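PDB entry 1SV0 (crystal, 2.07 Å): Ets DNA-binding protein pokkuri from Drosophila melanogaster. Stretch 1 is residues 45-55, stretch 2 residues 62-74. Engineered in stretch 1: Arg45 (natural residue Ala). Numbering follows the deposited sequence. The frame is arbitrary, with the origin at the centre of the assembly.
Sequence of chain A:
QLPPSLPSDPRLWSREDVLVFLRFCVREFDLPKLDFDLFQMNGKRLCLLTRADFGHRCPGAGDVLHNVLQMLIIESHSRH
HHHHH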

# COMPACT_ATOMS: atom_id res chain seq x y z
N ARG A 45 2.27 -19.39 9.45
CA ARG A 45 3.52 -18.65 9.60
C ARG A 45 3.45 -17.25 8.99
O ARG A 45 4.01 -16.30 9.54
N LEU A 46 2.76 -17.11 7.85
CA LEU A 46 2.64 -15.80 7.23
C LEU A 46 2.07 -14.84 8.26
O LEU A 46 2.56 -13.72 8.43
N CYS A 47 1.04 -15.29 8.96
CA CYS A 47 0.37 -14.46 9.95
C CYS A 47 1.20 -14.15 11.20
O CYS A 47 0.80 -13.33 12.01
N LEU A 48 2.34 -14.82 11.34
CA LEU A 48 3.20 -14.58 12.49
C LEU A 48 4.32 -13.61 12.17
O LEU A 48 5.04 -13.16 13.07
N LEU A 49 4.48 -13.27 10.89
CA LEU A 49 5.53 -12.33 10.50
C LEU A 49 5.23 -10.97 11.11
O LEU A 49 4.10 -10.49 11.06
N THR A 50 6.26 -10.36 11.70
CA THR A 50 6.13 -9.05 12.31
C THR A 50 6.16 -8.03 11.18
O THR A 50 6.51 -8.35 10.05
N ARG A 51 5.79 -6.79 11.49
CA ARG A 51 5.79 -5.75 10.47
C ARG A 51 7.19 -5.60 9.89
O ARG A 51 7.34 -5.39 8.69
N ALA A 52 8.21 -5.72 10.74
CA ALA A 52 9.59 -5.61 10.29
C ALA A 52 9.96 -6.77 9.38
O ALA A 52 10.74 -6.61 8.44
N ASP A 53 9.41 -7.95 9.67
CA ASP A 53 9.67 -9.13 8.84
C ASP A 53 9.19 -8.85 7.42
O ASP A 53 9.90 -9.09 6.45
N PHE A 54 7.95 -8.36 7.32
CA PHE A 54 7.37 -8.04 6.02
C PHE A 54 8.20 -6.97 5.35
O PHE A 54 8.47 -7.04 4.15
N GLY A 55 8.62 -5.99 6.14
CA GLY A 55 9.42 -4.90 5.62
C GLY A 55 10.67 -5.39 4.92
O GLY A 55 11.03 -4.88 3.86
N GLY A 62 5.99 -3.49 2.63
CA GLY A 62 5.79 -4.57 3.58
C GLY A 62 4.80 -4.25 4.68
O GLY A 62 4.01 -5.11 5.09
N ASP A 63 4.83 -3.01 5.17
CA ASP A 63 3.92 -2.62 6.24
C ASP A 63 2.47 -2.61 5.78
O ASP A 63 1.58 -2.98 6.55
N VAL A 64 2.23 -2.22 4.53
CA VAL A 64 0.88 -2.23 3.99
C VAL A 64 0.37 -3.68 3.94
O VAL A 64 -0.71 -3.98 4.44
N LEU A 65 1.17 -4.56 3.35
CA LEU A 65 0.79 -5.97 3.24
C LEU A 65 0.50 -6.57 4.61
O LEU A 65 -0.49 -7.28 4.79
N HIS A 66 1.36 -6.27 5.57
CA HIS A 66 1.18 -6.77 6.93
C HIS A 66 -0.16 -6.31 7.48
O HIS A 66 -0.94 -7.10 8.00
N ASN A 67 -0.43 -5.01 7.37
CA ASN A 67 -1.69 -4.49 7.89
C ASN A 67 -2.90 -5.11 7.20
O ASN A 67 -3.89 -5.42 7.86
N VAL A 68 -2.81 -5.31 5.89
CA VAL A 68 -3.93 -5.92 5.19
C VAL A 68 -4.18 -7.31 5.74
O VAL A 68 -5.32 -7.69 6.03
N LEU A 69 -3.10 -8.08 5.89
CA LEU A 69 -3.22 -9.43 6.41
C LEU A 69 -3.83 -9.42 7.81
O LEU A 69 -4.78 -10.16 8.08
N GLN A 70 -3.30 -8.58 8.69
CA GLN A 70 -3.82 -8.48 10.06
C GLN A 70 -5.32 -8.16 10.00
O GLN A 70 -6.12 -8.71 10.77
N MET A 71 -5.71 -7.27 9.10
CA MET A 71 -7.11 -6.90 8.96
C MET A 71 -7.98 -8.06 8.53
O MET A 71 -9.11 -8.20 9.00
N LEU A 72 -7.46 -8.90 7.63
CA LEU A 72 -8.20 -10.06 7.16
C LEU A 72 -8.47 -11.02 8.32
O LEU A 72 -9.52 -11.67 8.37
N ILE A 73 -7.52 -11.10 9.25
CA ILE A 73 -7.68 -11.97 10.41
C ILE A 73 -8.78 -11.40 11.30
O ILE A 73 -9.72 -12.10 11.66
N ILE A 74 -8.66 -10.12 11.65
CA ILE A 74 -9.66 -9.45 12.48
C ILE A 74 -11.01 -9.77 11.86
O ILE A 74 -11.94 -10.22 12.53

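Phe54 is the knob at the apolar centre. Its CA-to-CB bond points toward the 62-74 helix, and its ring sits among Gly62, Leu65, His66 and Leu69. Its chi1 of -98° lies between wells. Leu65 and His66 backbone atoms lie over one ring face, and Leu69 meets the edge, with Phe54 CZ 3.8 Å from Leu69 CD2. Gly62 lets the backbones come close: a CB there would clash with Phe54 O and Gly55 N. Leu69 (chi1 t, chi2 p) also points in. Leu69 CD2 lies 3.4 Å from Leu46 CG. Leu46 is t, p as well. Cys47, chi1 m, extends this apolar surface along the helix; its SG is 4.0 Å from Leu69 CD1 and 3.6 Å from Ile73 CD1. Ile73 is m, t.

His66 (chi1 t) points in and marks the change to polar contacts. Its ring is oblique to that of Phe54. Arg51 CB lies over the face of the His66 ring, 4.2 Å from its centroid, a CH-pi contact. A water bridges the stretches, donating to Leu49 O at 2.8 Å and bonding His66 NE2 at 3.0 Å.

Arg51 (t, t, m) forms the exposed edge. Its CA-to-CB bond points sideways, but its end comes nearer. Arg51 NH1 donates to Asn67 OD1 at 2.7 Å. Asn67 is chi1 m.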

# COMPACT_ATOMS: atom_id res chain seq x y z
CB ARG A 45 4.67 -19.44 8.98
CG ARG A 45 6.04 -18.87 9.31
CD ARG A 45 7.13 -19.48 8.44
NE ARG A 45 8.36 -18.69 8.51
CZ ARG A 45 9.35 -18.77 7.63
NH1 ARG A 45 9.26 -19.60 6.59
NH2 ARG A 45 10.42 -18.00 7.77
CB LEU A 46 1.71 -15.83 6.01
CG LEU A 46 1.56 -14.49 5.27
CD1 LEU A 46 2.85 -14.18 4.53
CD2 LEU A 46 0.39 -14.54 4.29
CB CYS A 47 -0.96 -15.10 10.35
SG CYS A 47 -2.18 -15.11 9.02
CB LEU A 48 3.78 -15.91 13.02
CG LEU A 48 2.92 -16.63 14.07
CD1 LEU A 48 1.49 -16.73 13.57
CD2 LEU A 48 3.48 -18.01 14.37
CB LEU A 49 5.60 -12.19 8.98
CG LEU A 49 6.10 -13.40 8.19
CD1 LEU A 49 6.22 -13.03 6.71
CD2 LEU A 49 7.46 -13.85 8.73
CB THR A 50 7.33 -8.74 13.23
OG1 THR A 50 8.52 -8.62 12.45
CG2 THR A 50 7.51 -9.85 14.25
CB ARG A 51 5.33 -4.42 11.06
CG ARG A 51 5.11 -3.33 10.02
CD ARG A 51 4.83 -2.00 10.68
NE ARG A 51 3.85 -2.13 11.76
CZ ARG A 51 2.61 -2.58 11.60
NH1 ARG A 51 2.18 -2.94 10.40
NH2 ARG A 51 1.80 -2.68 12.64
CB ALA A 52 10.53 -5.56 11.50
CB ASP A 53 8.93 -10.36 9.37
CG ASP A 53 9.68 -11.08 10.47
OD1 ASP A 53 10.91 -11.22 10.35
OD2 ASP A 53 9.04 -11.53 11.44
CB PHE A 54 5.94 -7.54 6.17
CG PHE A 54 4.90 -8.59 5.95
CD1 PHE A 54 4.30 -9.24 7.03
CD2 PHE A 54 4.50 -8.92 4.66
CE1 PHE A 54 3.33 -10.20 6.83
CE2 PHE A 54 3.51 -9.89 4.44
CZ PHE A 54 2.92 -10.53 5.53
CB ASP A 63 4.31 -1.25 6.83
CG ASP A 63 4.43 -0.14 5.78
OD1 ASP A 63 4.75 0.99 6.18
OD2 ASP A 63 4.21 -0.39 4.57
CB VAL A 64 0.83 -1.65 2.56
CG1 VAL A 64 -0.57 -1.86 1.96
CG2 VAL A 64 1.17 -0.17 2.59
CB LEU A 65 1.92 -6.79 2.59
CG LEU A 65 2.24 -6.46 1.13
CD1 LEU A 65 3.41 -7.33 0.67
CD2 LEU A 65 1.00 -6.69 0.26
CB HIS A 66 2.32 -6.28 7.83
CG HIS A 66 2.16 -6.64 9.27
ND1 HIS A 66 1.59 -5.80 10.19
CD2 HIS A 66 2.51 -7.76 9.95
CE1 HIS A 66 1.60 -6.37 11.38
NE2 HIS A 66 2.16 -7.56 11.26
CB ASN A 67 -1.71 -2.97 7.79
CG ASN A 67 -0.74 -2.33 8.74
OD1 ASN A 67 -0.51 -2.85 9.84
ND2 ASN A 67 -0.15 -1.20 8.35
CB VAL A 68 -3.66 -6.03 3.68
CG1 VAL A 68 -4.73 -6.89 3.03
CG2 VAL A 68 -3.66 -4.65 3.05
CB LEU A 69 -1.84 -10.11 6.44
CG LEU A 69 -1.77 -11.55 6.95
CD1 LEU A 69 -2.71 -12.42 6.13
CD2 LEU A 69 -0.31 -12.07 6.85
CB GLN A 70 -3.10 -7.37 10.83
CG GLN A 70 -1.87 -7.77 11.66
CD GLN A 70 -1.32 -9.16 11.37
OE1 GLN A 70 -1.66 -10.12 12.06
NE2 GLN A 70 -0.47 -9.27 10.35
CB MET A 71 -7.27 -5.74 7.99
CG MET A 71 -6.79 -4.42 8.55
SD MET A 71 -7.50 -4.17 10.19
CE MET A 71 -9.13 -3.51 9.76
CB LEU A 72 -7.42 -10.79 6.06
CG LEU A 72 -7.58 -10.27 4.62
CD1 LEU A 72 -7.59 -8.75 4.59
CD2 LEU A 72 -6.45 -10.81 3.75
CB ILE A 73 -6.38 -12.09 11.22
CG1 ILE A 73 -5.26 -12.61 10.31
CG2 ILE A 73 -6.59 -13.03 12.40
CD1 ILE A 73 -3.89 -12.67 10.98
CB ILE A 74 -9.49 -7.91 12.44
CG1 ILE A 74 -8.07 -7.51 12.86
CG2 ILE A 74 -10.52 -7.26 13.34
CD1 ILE A 74 -7.71 -7.88 14.27
O HOH W 1 2.89 -9.51 13.41